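Side-chain contact in glucosamine kinase (Streptacidiphilus jiangxiensis, PDB 6HWJ), which catalyses the magnesium- and ATP-dependent phosphorylation of D-glucosamine to D-glucosamine 6-phosphate, and acts on glucose to a lesser extent: residues Pro277-Val282 with Leu401-Glu406. Numbering follows the deposited sequence.
Sequences PRIADV and LRYAQE
With CG of Y403 anti to its carbonyl carbon (chi1 -74°) and CG1 of V282 anti to its backbone N (chi1 166°), the phenol ring and the valine fork meet between helices 266-284 and 398-416. The two side chains cross at nearly a right angle. Each methyl takes its own ring carbon: V282 CG2 approaches Y403 CE2 obliquely at 3.7 Å, whereas V282 CG1 sits 4.1 Å from Y403 CD2. One turn earlier on the same helix, I279 meets the root of the tyrosine, its CG2 standing 4.2 Å from Y403 CB, while its CG1 also lies obliquely to the ring. Near this point the backbones come closest, with CA of I279 and CA of Y403 6.9 Å apart. L432 and P433, from the loop after helix 422-431, also touch Y403, as does Y283 of helix 266-284. R402 instead holds E406, one turn on, in a side-on salt bridge: R402 NE meets the anti lone pair of E406 OE2 at 2.8 Å and 160°, while NH1 reaches the same oxygen in a more bent bond, from out of the carboxylate plane. D347 and H348 of helix 335-356 tie this pair into the helical bundle. The contact thus illustrates how one helix can divide its chemistry: apolar contact, with no hydrogen bond between 277-282 and 401-406, joins these turns, and a charged network anchors it elsewhere, where the inferred substrate-specificity motif begins.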
ATOM      1  N   PRO A 277      29.858  -3.930  -7.928  1.00 40.67           N
ATOM      2  CA  PRO A 277      30.837  -3.315  -7.012  1.00 43.19           C
ATOM      3  C   PRO A 277      30.517  -1.874  -6.667  1.00 41.92           C
ATOM      4  O   PRO A 277      30.630  -1.489  -5.496  1.00 43.20           O
ATOM      5  CB  PRO A 277      32.168  -3.431  -7.781  1.00 45.88           C
ATOM      6  CG  PRO A 277      31.966  -4.576  -8.715  1.00 46.30           C
ATOM      7  CD  PRO A 277      30.499  -4.513  -9.120  1.00 40.79           C
ATOM      8  N   ARG A 278      30.108  -1.065  -7.647  1.00 41.58           N
ATOM      9  CA  ARG A 278      29.761   0.325  -7.362  1.00 43.38           C
ATOM     10  C   ARG A 278      28.482   0.419  -6.532  1.00 43.14           C
ATOM     11  O   ARG A 278      28.376   1.262  -5.635  1.00 42.26           O
ATOM     12  CB  ARG A 278      29.593   1.110  -8.668  1.00 44.73           C
ATOM     13  N   ILE A 279      27.489  -0.429  -6.821  1.00 41.64           N
ATOM     14  CA  ILE A 279      26.272  -0.417  -6.015  1.00 39.28           C
ATOM     15  C   ILE A 279      26.609  -0.764  -4.572  1.00 37.47           C
ATOM     16  O   ILE A 279      26.191  -0.078  -3.634  1.00 36.53           O
ATOM     17  CB  ILE A 279      25.221  -1.381  -6.599  1.00 35.51           C
ATOM     18  CG1 ILE A 279      24.808  -0.916  -7.997  1.00 37.26           C
ATOM     19  CG2 ILE A 279      24.034  -1.472  -5.675  1.00 35.76           C
ATOM     20  CD1 ILE A 279      23.973  -1.926  -8.761  1.00 39.62           C
ATOM     21  N   ALA A 280      27.367  -1.842  -4.378  1.00 38.01           N
ATOM     22  CA  ALA A 280      27.793  -2.225  -3.036  1.00 41.61           C
ATOM     23  C   ALA A 280      28.580  -1.107  -2.360  1.00 43.59           C
ATOM     24  O   ALA A 280      28.426  -0.871  -1.153  1.00 44.45           O
ATOM     25  CB  ALA A 280      28.635  -3.501  -3.105  1.00 43.48           C
ATOM     26  N   ASP A 281      29.433  -0.411  -3.114  1.00 45.11           N
ATOM     27  CA  ASP A 281      30.152   0.726  -2.545  1.00 50.13           C
ATOM     28  C   ASP A 281      29.181   1.746  -1.958  1.00 45.60           C
ATOM     29  O   ASP A 281      29.409   2.276  -0.864  1.00 42.14           O
ATOM     30  CB  ASP A 281      31.028   1.390  -3.605  1.00 58.13           C
ATOM     31  CG  ASP A 281      32.378   0.718  -3.761  1.00 69.07           C
ATOM     32  OD1 ASP A 281      32.704  -0.190  -2.958  1.00 71.83           O
ATOM     33  OD2 ASP A 281      33.118   1.105  -4.695  1.00 72.05           O
ATOM     34  N   VAL A 282      28.086   2.027  -2.669  1.00 41.86           N
ATOM     35  CA  VAL A 282      27.126   3.009  -2.185  1.00 42.65           C
ATOM     36  C   VAL A 282      26.384   2.482  -0.966  1.00 43.12           C
ATOM     37  O   VAL A 282      26.112   3.231  -0.019  1.00 43.34           O
ATOM     38  CB  VAL A 282      26.149   3.400  -3.305  1.00 41.83           C
ATOM     39  CG1 VAL A 282      24.959   4.131  -2.732  1.00 40.85           C
ATOM     40  CG2 VAL A 282      26.850   4.263  -4.335  1.00 43.85           C
ATOM     41  N   LEU A 401      18.939   4.030  -1.587  1.00 28.15           N
ATOM     42  CA  LEU A 401      17.602   3.452  -1.652  1.00 29.16           C
ATOM     43  C   LEU A 401      17.106   3.341  -3.092  1.00 28.83           C
ATOM     44  O   LEU A 401      16.385   2.393  -3.436  1.00 30.15           O
ATOM     45  CB  LEU A 401      16.628   4.273  -0.822  1.00 27.20           C
ATOM     46  CG  LEU A 401      16.792   4.282   0.694  1.00 32.67           C
ATOM     47  CD1 LEU A 401      15.592   4.978   1.354  1.00 31.84           C
ATOM     48  CD2 LEU A 401      16.961   2.866   1.248  1.00 37.89           C
ATOM     49  N   ARG A 402      17.473   4.289  -3.954  1.00 28.70           N
ATOM     50  CA  ARG A 402      17.066   4.183  -5.352  1.00 30.36           C
ATOM     51  C   ARG A 402      17.714   2.973  -6.013  1.00 30.10           C
ATOM     52  O   ARG A 402      17.043   2.193  -6.699  1.00 30.92           O
ATOM     53  CB  ARG A 402      17.400   5.470  -6.105  1.00 30.44           C
ATOM     54  CG  ARG A 402      17.127   5.398  -7.593  1.00 32.86           C
ATOM     55  CD  ARG A 402      15.632   5.154  -7.904  1.00 32.78           C
ATOM     56  NE  ARG A 402      15.422   5.000  -9.339  1.00 30.78           N
ATOM     57  CZ  ARG A 402      15.275   6.021 -10.187  1.00 32.99           C
ATOM     58  NH1 ARG A 402      15.124   5.785 -11.480  1.00 33.14           N
ATOM     59  NH2 ARG A 402      15.263   7.266  -9.738  1.00 31.78           N
ATOM     60  N   TYR A 403      19.024   2.785  -5.799  1.00 31.62           N
ATOM     61  CA  TYR A 403      19.679   1.616  -6.351  1.00 30.41           C
ATOM     62  C   TYR A 403      18.952   0.353  -5.910  1.00 29.06           C
ATOM     63  O   TYR A 403      18.708  -0.544  -6.716  1.00 30.60           O
ATOM     64  CB  TYR A 403      21.155   1.579  -5.926  1.00 34.69           C
ATOM     65  CG  TYR A 403      22.059   2.586  -6.626  1.00 39.45           C
ATOM     66  CD1 TYR A 403      21.580   3.413  -7.635  1.00 40.36           C
ATOM     67  CD2 TYR A 403      23.405   2.690  -6.284  1.00 41.54           C
ATOM     68  CE1 TYR A 403      22.420   4.325  -8.277  1.00 41.57           C
ATOM     69  CE2 TYR A 403      24.242   3.584  -6.923  1.00 44.23           C
ATOM     70  CZ  TYR A 403      23.739   4.406  -7.917  1.00 44.80           C
ATOM     71  OH  TYR A 403      24.579   5.310  -8.548  1.00 46.18           O
ATOM     72  N   ALA A 404      18.595   0.268  -4.623  1.00 27.78           N
ATOM     73  CA  ALA A 404      17.922  -0.922  -4.112  1.00 29.60           C
ATOM     74  C   ALA A 404      16.561  -1.119  -4.782  1.00 30.73           C
ATOM     75  O   ALA A 404      16.123  -2.259  -4.986  1.00 29.47           O
ATOM     76  CB  ALA A 404      17.754  -0.811  -2.601  1.00 26.98           C
ATOM     77  N   GLN A 405      15.880  -0.026  -5.115  1.00 29.57           N
ATOM     78  CA  GLN A 405      14.614  -0.134  -5.830  1.00 33.80           C
ATOM     79  C   GLN A 405      14.825  -0.797  -7.183  1.00 32.55           C
ATOM     80  O   GLN A 405      14.077  -1.702  -7.568  1.00 32.74           O
ATOM     81  CB  GLN A 405      13.977   1.242  -6.012  1.00 39.90           C
ATOM     82  CG  GLN A 405      13.428   1.877  -4.761  1.00 51.84           C
ATOM     83  CD  GLN A 405      12.082   1.300  -4.342  1.00 58.94           C
ATOM     84  OE1 GLN A 405      11.462   0.521  -5.079  1.00 57.30           O
ATOM     85  NE2 GLN A 405      11.626   1.682  -3.154  1.00 60.70           N
ATOM     86  N   GLU A 406      15.852  -0.355  -7.920  1.00 28.28           N
ATOM     87  CA  GLU A 406      16.113  -0.930  -9.241  1.00 30.38           C
ATOM     88  C   GLU A 406      16.495  -2.402  -9.133  1.00 31.81           C
ATOM     89  O   GLU A 406      16.081  -3.224  -9.966  1.00 30.70           O
ATOM     90  CB  GLU A 406      17.209  -0.126  -9.955  1.00 29.45           C
ATOM     91  CG  GLU A 406      16.896   1.361 -10.100  1.00 31.03           C
ATOM     92  CD  GLU A 406      15.640   1.621 -10.945  1.00 33.46           C
ATOM     93  OE1 GLU A 406      15.229   0.720 -11.687  1.00 34.38           O
ATOM     94  OE2 GLU A 406      15.066   2.727 -10.865  1.00 35.82           O
TER